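PDB 3BJR: putative carboxylesterase from Lactobacillus plantarum WCFS1, which probably hydrolyses carboxylic ester bonds, as an alpha/beta-hydrolase related to feruloyl esterases. Local coordinates for residues A[138-143]-A[193-198]; A[165-170]-A[208-213]; A[223-228]-A[238-243]. One frame throughout, in Å; residues are numbered along the deposited sequence.

Contact 1 of 3, residues A[138-143]-A[193-198]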
loop_
_atom_site.group_PDB
_atom_site.type_symbol
_atom_site.label_atom_id
_atom_site.label_comp_id
_atom_site.label_asym_id
_atom_site.label_seq_id
_atom_site.Cartn_x
_atom_site.Cartn_y
_atom_site.Cartn_z
ATOM N N VAL A 138 4.199 -7.266 17.114
ATOM C CA VAL A 138 5.237 -7.550 16.118
ATOM C C VAL A 138 6.018 -6.288 15.674
ATOM O O VAL A 138 7.268 -6.332 15.514
ATOM C CB VAL A 138 4.650 -8.377 14.926
ATOM C CG1 VAL A 138 5.638 -8.510 13.778
ATOM C CG2 VAL A 138 4.205 -9.821 15.421
ATOM N N ALA A 139 5.312 -5.173 15.495
ATOM C CA ALA A 139 5.951 -3.872 15.147
ATOM C C ALA A 139 7.000 -3.472 16.223
ATOM O O ALA A 139 8.090 -2.998 15.923
ATOM C CB ALA A 139 4.892 -2.796 14.991
ATOM N N LEU A 140 6.637 -3.674 17.475
ATOM C CA LEU A 140 7.502 -3.372 18.568
ATOM C C LEU A 140 8.609 -4.397 18.706
ATOM O O LEU A 140 9.696 -4.046 19.145
ATOM C CB LEU A 140 6.740 -3.285 19.887
ATOM C CG LEU A 140 5.814 -2.096 20.118
ATOM C CD1 LEU A 140 5.020 -2.400 21.402
ATOM C CD2 LEU A 140 6.562 -0.709 20.242
ATOM N N TYR A 141 8.338 -5.657 18.369
ATOM C CA TYR A 141 9.375 -6.671 18.351
ATOM C C TYR A 141 10.477 -6.277 17.320
ATOM O O TYR A 141 11.680 -6.392 17.592
ATOM C CB TYR A 141 8.782 -8.064 18.030
ATOM C CG TYR A 141 9.792 -9.128 18.262
ATOM C CD1 TYR A 141 10.074 -9.567 19.564
ATOM C CD2 TYR A 141 10.512 -9.677 17.207
ATOM C CE1 TYR A 141 11.047 -10.545 19.796
ATOM C CE2 TYR A 141 11.490 -10.626 17.440
ATOM C CZ TYR A 141 11.758 -11.047 18.731
ATOM O OH TYR A 141 12.704 -11.996 18.937
ATOM N N ASN A 142 10.060 -5.773 16.157
ATOM C CA ASN A 142 10.994 -5.404 15.120
ATOM C C ASN A 142 11.892 -4.263 15.568
ATOM O O ASN A 142 13.015 -4.138 15.099
ATOM C CB ASN A 142 10.244 -4.990 13.843
ATOM C CG ASN A 142 11.110 -5.099 12.608
ATOM O OD1 ASN A 142 12.141 -5.754 12.653
ATOM N ND2 ASN A 142 10.684 -4.506 11.502
ATOM N N ASP A 143 11.370 -3.440 16.474
ATOM C CA ASP A 143 12.093 -2.302 17.030
ATOM C C ASP A 143 13.040 -2.632 18.174
ATOM O O ASP A 143 14.062 -1.967 18.339
ATOM C CB ASP A 143 11.121 -1.298 17.648
ATOM C CG ASP A 143 10.301 -0.463 16.627
ATOM O OD1 ASP A 143 10.275 -0.700 15.379
ATOM O OD2 ASP A 143 9.627 0.457 17.165
ATOM N N ASN A 193 2.824 5.906 25.960
ATOM C CA ASN A 193 3.427 7.065 25.260
ATOM C C ASN A 193 4.721 6.688 24.497
ATOM O O ASN A 193 4.891 7.044 23.319
ATOM C CB ASN A 193 3.703 8.209 26.251
ATOM N N GLU A 194 5.610 5.944 25.163
ATOM C CA GLU A 194 6.870 5.490 24.561
ATOM C C GLU A 194 6.764 4.069 23.962
ATOM O O GLU A 194 7.734 3.286 24.028
ATOM C CB GLU A 194 8.029 5.539 25.577
ATOM C CG GLU A 194 8.240 6.895 26.296
ATOM C CD GLU A 194 7.431 7.056 27.587
ATOM O OE1 GLU A 194 7.445 6.124 28.425
ATOM O OE2 GLU A 194 6.820 8.135 27.777
ATOM N N LEU A 195 5.576 3.730 23.430
ATOM C CA LEU A 195 5.316 2.458 22.710
ATOM C C LEU A 195 4.742 2.734 21.308
ATOM O O LEU A 195 4.042 1.881 20.717
ATOM C CB LEU A 195 4.393 1.510 23.483
ATOM C CG LEU A 195 4.956 0.907 24.753
ATOM C CD1 LEU A 195 4.032 -0.247 25.167
ATOM C CD2 LEU A 195 6.430 0.457 24.549
ATOM N N ALA A 196 5.024 3.944 20.803
ATOM C CA ALA A 196 4.708 4.299 19.429
ATOM C C ALA A 196 5.824 3.598 18.623
ATOM O O ALA A 196 6.973 4.065 18.614
ATOM C CB ALA A 196 4.715 5.817 19.221
ATOM N N ALA A 197 5.488 2.448 18.017
ATOM C CA ALA A 197 6.429 1.647 17.216
ATOM C C ALA A 197 7.151 2.504 16.128
ATOM O O ALA A 197 8.323 2.276 15.805
ATOM C CB ALA A 197 5.698 0.422 16.609
ATOM N N ASP A 198 6.450 3.520 15.616
ATOM C CA ASP A 198 6.984 4.437 14.599
ATOM C C ASP A 198 8.015 5.409 15.148
ATOM O O ASP A 198 8.725 6.020 14.365
ATOM C CB ASP A 198 5.859 5.225 13.881
ATOM C CG ASP A 198 5.143 6.206 14.787
ATOM O OD1 ASP A 198 4.610 5.786 15.842
ATOM O OD2 ASP A 198 5.094 7.399 14.428
#

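Contact 2 of 3, residues A[165-170]-A[208-213]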
loop_
_atom_site.group_PDB
_atom_site.type_symbol
_atom_site.label_atom_id
_atom_site.label_comp_id
_atom_site.label_asym_id
_atom_site.label_seq_id
_atom_site.Cartn_x
_atom_site.Cartn_y
_atom_site.Cartn_z
ATOM N N VAL A 165 9.364 -9.221 9.152
ATOM C CA VAL A 165 8.100 -9.184 9.910
ATOM C C VAL A 165 6.939 -8.877 8.924
ATOM O O VAL A 165 7.117 -8.269 7.894
ATOM C CB VAL A 165 8.086 -8.237 11.144
ATOM C CG1 VAL A 165 9.230 -8.642 12.104
ATOM C CG2 VAL A 165 8.158 -6.790 10.749
ATOM N N VAL A 166 5.766 -9.398 9.249
ATOM C CA VAL A 166 4.554 -9.193 8.544
ATOM C C VAL A 166 3.557 -8.611 9.537
ATOM O O VAL A 166 3.434 -9.124 10.650
ATOM C CB VAL A 166 4.036 -10.513 8.017
ATOM C CG1 VAL A 166 2.625 -10.372 7.552
ATOM C CG2 VAL A 166 4.994 -11.089 6.904
ATOM N N LEU A 167 2.849 -7.545 9.129
ATOM C CA LEU A 167 1.801 -6.880 9.947
ATOM C C LEU A 167 0.522 -6.854 9.117
ATOM O O LEU A 167 0.542 -6.326 8.018
ATOM C CB LEU A 167 2.206 -5.433 10.299
ATOM C CG LEU A 167 3.593 -5.162 10.910
ATOM C CD1 LEU A 167 3.763 -3.633 11.101
ATOM C CD2 LEU A 167 3.757 -5.898 12.195
ATOM N N GLY A 168 -0.552 -7.455 9.632
ATOM C CA GLY A 168 -1.892 -7.509 8.995
ATOM C C GLY A 168 -2.934 -6.877 9.897
ATOM O O GLY A 168 -3.145 -7.306 11.036
ATOM N N TYR A 169 -3.581 -5.837 9.388
ATOM C CA TYR A 169 -4.561 -5.044 10.128
ATOM C C TYR A 169 -4.083 -4.674 11.521
ATOM O O TYR A 169 -4.776 -4.908 12.491
ATOM C CB TYR A 169 -5.917 -5.759 10.180
ATOM C CG TYR A 169 -6.337 -6.237 8.819
ATOM C CD1 TYR A 169 -6.728 -5.346 7.857
ATOM C CD2 TYR A 169 -6.284 -7.582 8.473
ATOM C CE1 TYR A 169 -7.059 -5.774 6.582
ATOM C CE2 TYR A 169 -6.640 -8.027 7.202
ATOM C CZ TYR A 169 -7.016 -7.108 6.251
ATOM O OH TYR A 169 -7.382 -7.511 4.964
ATOM N N PRO A 170 -2.909 -4.046 11.617
ATOM C CA PRO A 170 -2.421 -3.742 12.949
ATOM C C PRO A 170 -3.330 -2.776 13.694
ATOM O O PRO A 170 -3.818 -1.840 13.105
ATOM C CB PRO A 170 -1.043 -3.116 12.706
ATOM C CG PRO A 170 -0.863 -2.994 11.238
ATOM C CD PRO A 170 -2.015 -3.570 10.547
ATOM N N THR A 208 9.881 -5.320 6.380
ATOM C CA THR A 208 8.522 -5.347 6.877
ATOM C C THR A 208 7.470 -5.300 5.779
ATOM O O THR A 208 7.474 -4.407 4.940
ATOM C CB THR A 208 8.325 -4.152 7.841
ATOM O OG1 THR A 208 9.335 -4.205 8.866
ATOM C CG2 THR A 208 6.899 -4.136 8.505
ATOM N N PHE A 209 6.535 -6.241 5.832
ATOM C CA PHE A 209 5.407 -6.303 4.920
ATOM C C PHE A 209 4.192 -5.931 5.734
ATOM O O PHE A 209 3.878 -6.580 6.710
ATOM C CB PHE A 209 5.209 -7.702 4.349
ATOM C CG PHE A 209 4.073 -7.808 3.415
ATOM C CD1 PHE A 209 2.820 -8.086 3.850
ATOM C CD2 PHE A 209 4.272 -7.584 2.051
ATOM C CE1 PHE A 209 1.749 -8.192 2.950
ATOM C CE2 PHE A 209 3.229 -7.685 1.170
ATOM C CZ PHE A 209 1.974 -7.962 1.600
ATOM N N ILE A 210 3.485 -4.894 5.297
ATOM C CA ILE A 210 2.305 -4.425 5.991
ATOM C C ILE A 210 1.112 -4.346 5.060
ATOM O O ILE A 210 1.231 -3.903 3.923
ATOM C CB ILE A 210 2.476 -2.981 6.527
ATOM C CG1 ILE A 210 3.814 -2.767 7.193
ATOM C CG2 ILE A 210 1.351 -2.617 7.503
ATOM C CD1 ILE A 210 4.196 -1.285 7.311
ATOM N N TRP A 211 -0.039 -4.770 5.569
ATOM C CA TRP A 211 -1.309 -4.509 4.918
ATOM C C TRP A 211 -2.357 -4.193 5.967
ATOM O O TRP A 211 -2.311 -4.690 7.104
ATOM C CB TRP A 211 -1.754 -5.601 3.955
ATOM C CG TRP A 211 -2.534 -6.703 4.510
ATOM C CD1 TRP A 211 -3.878 -6.877 4.420
ATOM C CD2 TRP A 211 -2.022 -7.854 5.179
ATOM N NE1 TRP A 211 -4.241 -8.046 5.039
ATOM C CE2 TRP A 211 -3.115 -8.677 5.488
ATOM C CE3 TRP A 211 -0.750 -8.264 5.534
ATOM C CZ2 TRP A 211 -2.975 -9.879 6.171
ATOM C CZ3 TRP A 211 -0.602 -9.461 6.191
ATOM C CH2 TRP A 211 -1.709 -10.252 6.512
ATOM N N THR A 212 -3.260 -3.286 5.600
ATOM C CA THR A 212 -4.369 -2.927 6.492
ATOM C C THR A 212 -5.534 -2.413 5.648
ATOM O O THR A 212 -5.512 -2.487 4.386
ATOM C CB THR A 212 -3.933 -1.947 7.635
ATOM O OG1 THR A 212 -4.932 -1.915 8.673
ATOM C CG2 THR A 212 -3.709 -0.602 7.129
ATOM N N THR A 213 -6.567 -1.949 6.341
ATOM C CA THR A 213 -7.757 -1.403 5.696
ATOM C C THR A 213 -7.761 0.136 5.736
ATOM O O THR A 213 -7.331 0.755 6.739
ATOM C CB THR A 213 -9.042 -2.014 6.302
ATOM O OG1 THR A 213 -10.165 -1.516 5.577
ATOM C CG2 THR A 213 -9.174 -1.704 7.822
HETATM O O HOH W 1 -4.193 -0.468 10.735
#

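Contact 3 of 3, residues A[223-228]-A[238-243]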
loop_
_atom_site.group_PDB
_atom_site.type_symbol
_atom_site.label_atom_id
_atom_site.label_comp_id
_atom_site.label_asym_id
_atom_site.label_seq_id
_atom_site.Cartn_x
_atom_site.Cartn_y
_atom_site.Cartn_z
ATOM N N ASN A 223 -2.012 5.647 11.633
ATOM C CA ASN A 223 -0.933 5.057 12.430
ATOM C C ASN A 223 -0.007 4.187 11.603
ATOM O O ASN A 223 1.195 4.240 11.781
ATOM C CB ASN A 223 -1.460 4.123 13.552
ATOM C CG ASN A 223 -2.037 4.873 14.743
ATOM O OD1 ASN A 223 -1.847 6.080 14.887
ATOM N ND2 ASN A 223 -2.747 4.145 15.616
ATOM N N THR A 224 -0.588 3.317 10.785
ATOM C CA THR A 224 0.168 2.410 9.927
ATOM C C THR A 224 0.974 3.192 8.865
ATOM O O THR A 224 2.127 2.857 8.576
ATOM C CB THR A 224 -0.799 1.364 9.312
ATOM O OG1 THR A 224 -1.453 0.666 10.375
ATOM C CG2 THR A 224 -0.078 0.360 8.431
ATOM N N LEU A 225 0.362 4.225 8.300
ATOM C CA LEU A 225 1.024 5.079 7.346
ATOM C C LEU A 225 2.222 5.752 8.006
ATOM O O LEU A 225 3.239 5.946 7.369
ATOM C CB LEU A 225 0.071 6.128 6.772
ATOM C CG LEU A 225 -1.003 5.652 5.781
ATOM C CD1 LEU A 225 -1.936 6.765 5.481
ATOM C CD2 LEU A 225 -0.367 5.171 4.520
ATOM N N ALA A 226 2.106 6.077 9.290
ATOM C CA ALA A 226 3.179 6.740 10.025
ATOM C C ALA A 226 4.327 5.798 10.261
ATOM O O ALA A 226 5.465 6.210 10.197
ATOM C CB ALA A 226 2.662 7.302 11.332
ATOM N N TYR A 227 4.031 4.539 10.539
ATOM C CA TYR A 227 5.035 3.544 10.727
ATOM C C TYR A 227 5.787 3.321 9.407
ATOM O O TYR A 227 6.999 3.202 9.410
ATOM C CB TYR A 227 4.384 2.226 11.204
ATOM C CG TYR A 227 5.334 1.144 11.619
ATOM C CD1 TYR A 227 6.103 1.276 12.741
ATOM C CD2 TYR A 227 5.416 -0.061 10.929
ATOM C CE1 TYR A 227 6.992 0.262 13.133
ATOM C CE2 TYR A 227 6.299 -1.067 11.317
ATOM C CZ TYR A 227 7.078 -0.907 12.431
ATOM O OH TYR A 227 7.971 -1.900 12.842
ATOM N N ALA A 228 5.062 3.239 8.290
ATOM C CA ALA A 228 5.663 3.021 6.966
ATOM C C ALA A 228 6.598 4.170 6.637
ATOM O O ALA A 228 7.669 3.968 6.107
ATOM C CB ALA A 228 4.580 2.884 5.921
ATOM N N TYR A 238 10.528 -2.282 2.910
ATOM C CA TYR A 238 9.140 -2.503 3.256
ATOM C C TYR A 238 8.250 -2.621 2.035
ATOM O O TYR A 238 8.586 -2.220 0.920
ATOM C CB TYR A 238 8.597 -1.344 4.146
ATOM C CG TYR A 238 8.429 -0.014 3.367
ATOM C CD1 TYR A 238 9.504 0.747 3.063
ATOM C CD2 TYR A 238 7.176 0.434 2.939
ATOM C CE1 TYR A 238 9.379 1.913 2.335
ATOM C CE2 TYR A 238 7.043 1.611 2.205
ATOM C CZ TYR A 238 8.148 2.326 1.897
ATOM O OH TYR A 238 8.104 3.493 1.176
ATOM N N GLU A 239 7.075 -3.146 2.273
ATOM C CA GLU A 239 6.004 -3.080 1.329
ATOM C C GLU A 239 4.727 -2.765 2.117
ATOM O O GLU A 239 4.555 -3.248 3.189
ATOM C CB GLU A 239 5.964 -4.396 0.566
ATOM C CG GLU A 239 4.900 -4.558 -0.391
ATOM C CD GLU A 239 5.198 -5.560 -1.487
ATOM O OE1 GLU A 239 6.282 -5.576 -2.029
ATOM O OE2 GLU A 239 4.318 -6.321 -1.818
ATOM N N LEU A 240 3.902 -1.873 1.607
ATOM C CA LEU A 240 2.681 -1.440 2.265
ATOM C C LEU A 240 1.478 -1.537 1.321
ATOM O O LEU A 240 1.518 -1.028 0.227
ATOM C CB LEU A 240 2.823 0.006 2.756
ATOM C CG LEU A 240 1.628 0.762 3.346
ATOM C CD1 LEU A 240 1.231 0.199 4.727
ATOM C CD2 LEU A 240 1.943 2.231 3.454
ATOM N N HIS A 241 0.398 -2.137 1.799
ATOM C CA HIS A 241 -0.869 -2.273 1.080
ATOM C C HIS A 241 -2.018 -1.844 1.961
ATOM O O HIS A 241 -2.320 -2.508 2.944
ATOM C CB HIS A 241 -1.019 -3.722 0.668
ATOM C CG HIS A 241 0.061 -4.169 -0.271
ATOM N ND1 HIS A 241 0.034 -3.874 -1.615
ATOM C CD2 HIS A 241 1.213 -4.849 -0.059
ATOM C CE1 HIS A 241 1.127 -4.340 -2.189
ATOM N NE2 HIS A 241 1.852 -4.948 -1.272
ATOM N N VAL A 242 -2.605 -0.684 1.663
ATOM C CA VAL A 242 -3.784 -0.165 2.381
ATOM C C VAL A 242 -4.976 -0.388 1.431
ATOM O O VAL A 242 -5.147 0.323 0.447
ATOM C CB VAL A 242 -3.636 1.317 2.818
ATOM C CG1 VAL A 242 -4.733 1.694 3.802
ATOM C CG2 VAL A 242 -2.330 1.541 3.500
ATOM N N PHE A 243 -5.760 -1.416 1.721
ATOM C CA PHE A 243 -6.889 -1.802 0.894
ATOM C C PHE A 243 -8.200 -1.224 1.407
ATOM O O PHE A 243 -8.363 -1.005 2.602
ATOM C CB PHE A 243 -7.121 -3.322 0.985
ATOM C CG PHE A 243 -6.064 -4.204 0.368
ATOM C CD1 PHE A 243 -6.198 -4.629 -0.948
ATOM C CD2 PHE A 243 -5.038 -4.718 1.124
ATOM C CE1 PHE A 243 -5.289 -5.477 -1.526
ATOM C CE2 PHE A 243 -4.142 -5.591 0.568
ATOM C CZ PHE A 243 -4.255 -5.948 -0.795
#

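Contact 1 of 3, residues A[138-143]-A[193-198]
A197 packs on A139 and L140 in a small, buried helix-to-loop contact, where the loop between strands 165-168 and 208-213 lies against helix 133-153. Its CB sits 3.7 Å from A139 CB, methyl against methyl. L140 reaches the loop chiefly through CD2, which lies 3.8 Å from A197 CA and 3.6 Å from L195 O, with CD1 more loosely placed 4.4 Å from L195 CD1. The leucine's CG stands beside its own backbone N (chi1 -71°), which carries its branched end out toward the loop. L195 O is also gripped by H136 NE2, one turn earlier on the same helix. At the other end of the patch D143 brings OD2 within 2.6 Å of A197 O, and its OD1 accepts a hydrogen bond from N205 ND2. With an alanine at this position, N205 ND2 would probably lose its acceptor and A197 O its close neighbour. Helix 133-153 follows strand 125-131 through a turn with a GxSxG-like pattern (G130, S132, G134), a topology consistent with the helix that follows the nucleophile elbow in an alpha/beta-hydrolase fold.

Contact 2 of 3, residues A[165-170]-A[208-213]
V165 to G168 and T208 to W211 pair as neighbouring parallel strands inside the central sheet, the axes of the strand segments 4.7 Å apart and only 6° from parallel. Four backbone hydrogen bonds alternate along the pair: F209 N to V165 O, L167 N to F209 O, W211 N to L167 O and, past the end of the first strand, Y169 N to W211 O. Packing is tight around the indole, on the face that carries V166, F209 and W211. W211 CG lies between the backbone N and the carbonyl carbon (chi1 88°), which goes with the ring lying back flat over G168, whose CA is 3.5 Å from the centroid of the six-membered ring and almost on its normal. V166 CG1 meets the indole edge in its plane, 3.6 Å from CZ3. The other end of the indole turns its edge to the face of the Y169 ring, a T-shaped pair with centroids 4.5 Å apart and planes at 72°. Y169 OH is held by H245 ND1. On the opposite face L167 and I210 run side by side with CD1 and CG1 4.0 Å apart, and V165 CG2 rests 3.7 Å from T208 CG2. The contrast comes beyond the strand end, at partly exposed P170, where a water donates to P170 O and lies 2.6 Å from T212 OG1. Parallel strands with helices 133-153 and 222-233 on the L167 face, and H245 close to the strand ends, are consistent with the C-terminal half of an alpha/beta-hydrolase sheet.

Contact 3 of 3, residues A[223-228]-A[238-243]
L240 meets three residues of helix 222-233 with its two methyls. CD2 packs 3.7 Å from A228 CB and 3.9 Å from L225 CD2, whereas CD1 lies near T224 CG2, also at 3.9 Å. The leucine's CG is anti to the backbone N (chi1 173°), and the rotation about CB-CG turns CD2 to A228 and L225 and CD1 to T224. L225 comes in at about a right angle to L240, and its CD2 also reaches V242 CG2 at 4.3 Å. These contacts are entirely apolar, and the small CB of A228 allows the helix its closest backbone approach at L240, with the CA atoms 7.1 Å apart. T224 also touches I210 on the adjoining strand. E239 and H241 project from the other face of the strand, where H241 NE2 donates to E239 OE2 at 2.9 Å, nearly straight and in the plane of the imidazole. The carboxylate oxygen is met on its anti side, 28° out of the carboxylate plane. H241 ND1 is hydrogen-bonded to ND1 of H241 in the second subunit, and E239 OE1 takes the backbone N of K244 from that subunit. Helix segment 223-228 runs at 161° to strand 238-243, within the middle element of a beta-alpha-beta crossover that starts from strand 208-213. Strand 238-243 is the last of this chain's sheet and pairs antiparallel with a strand of the second subunit, while helix 270-281 packs on the E239 and H241 side.

In the fold
Contacts 2 and 3 lie side by side, their centres about 7 Å apart, and together cover three consecutive strands, 165-168, 208-213 and 238-243, with strand 208-213 hydrogen-bonded to both neighbours. Contact 1 sits about 14 Å from the centre of each, on the helical layer over one face of this sheet. V138 rests on V165 and L167, and Y227 of helix 222-233 bridges to A139 and A197. Along the chain, contacts 1 and 2 interleave, since the loop of contact 1 lies between the strands of contact 2; contact 3 follows. The three thus join sheet, helices and connecting loop, with the sheet continuing into the second subunit at strand 238-243.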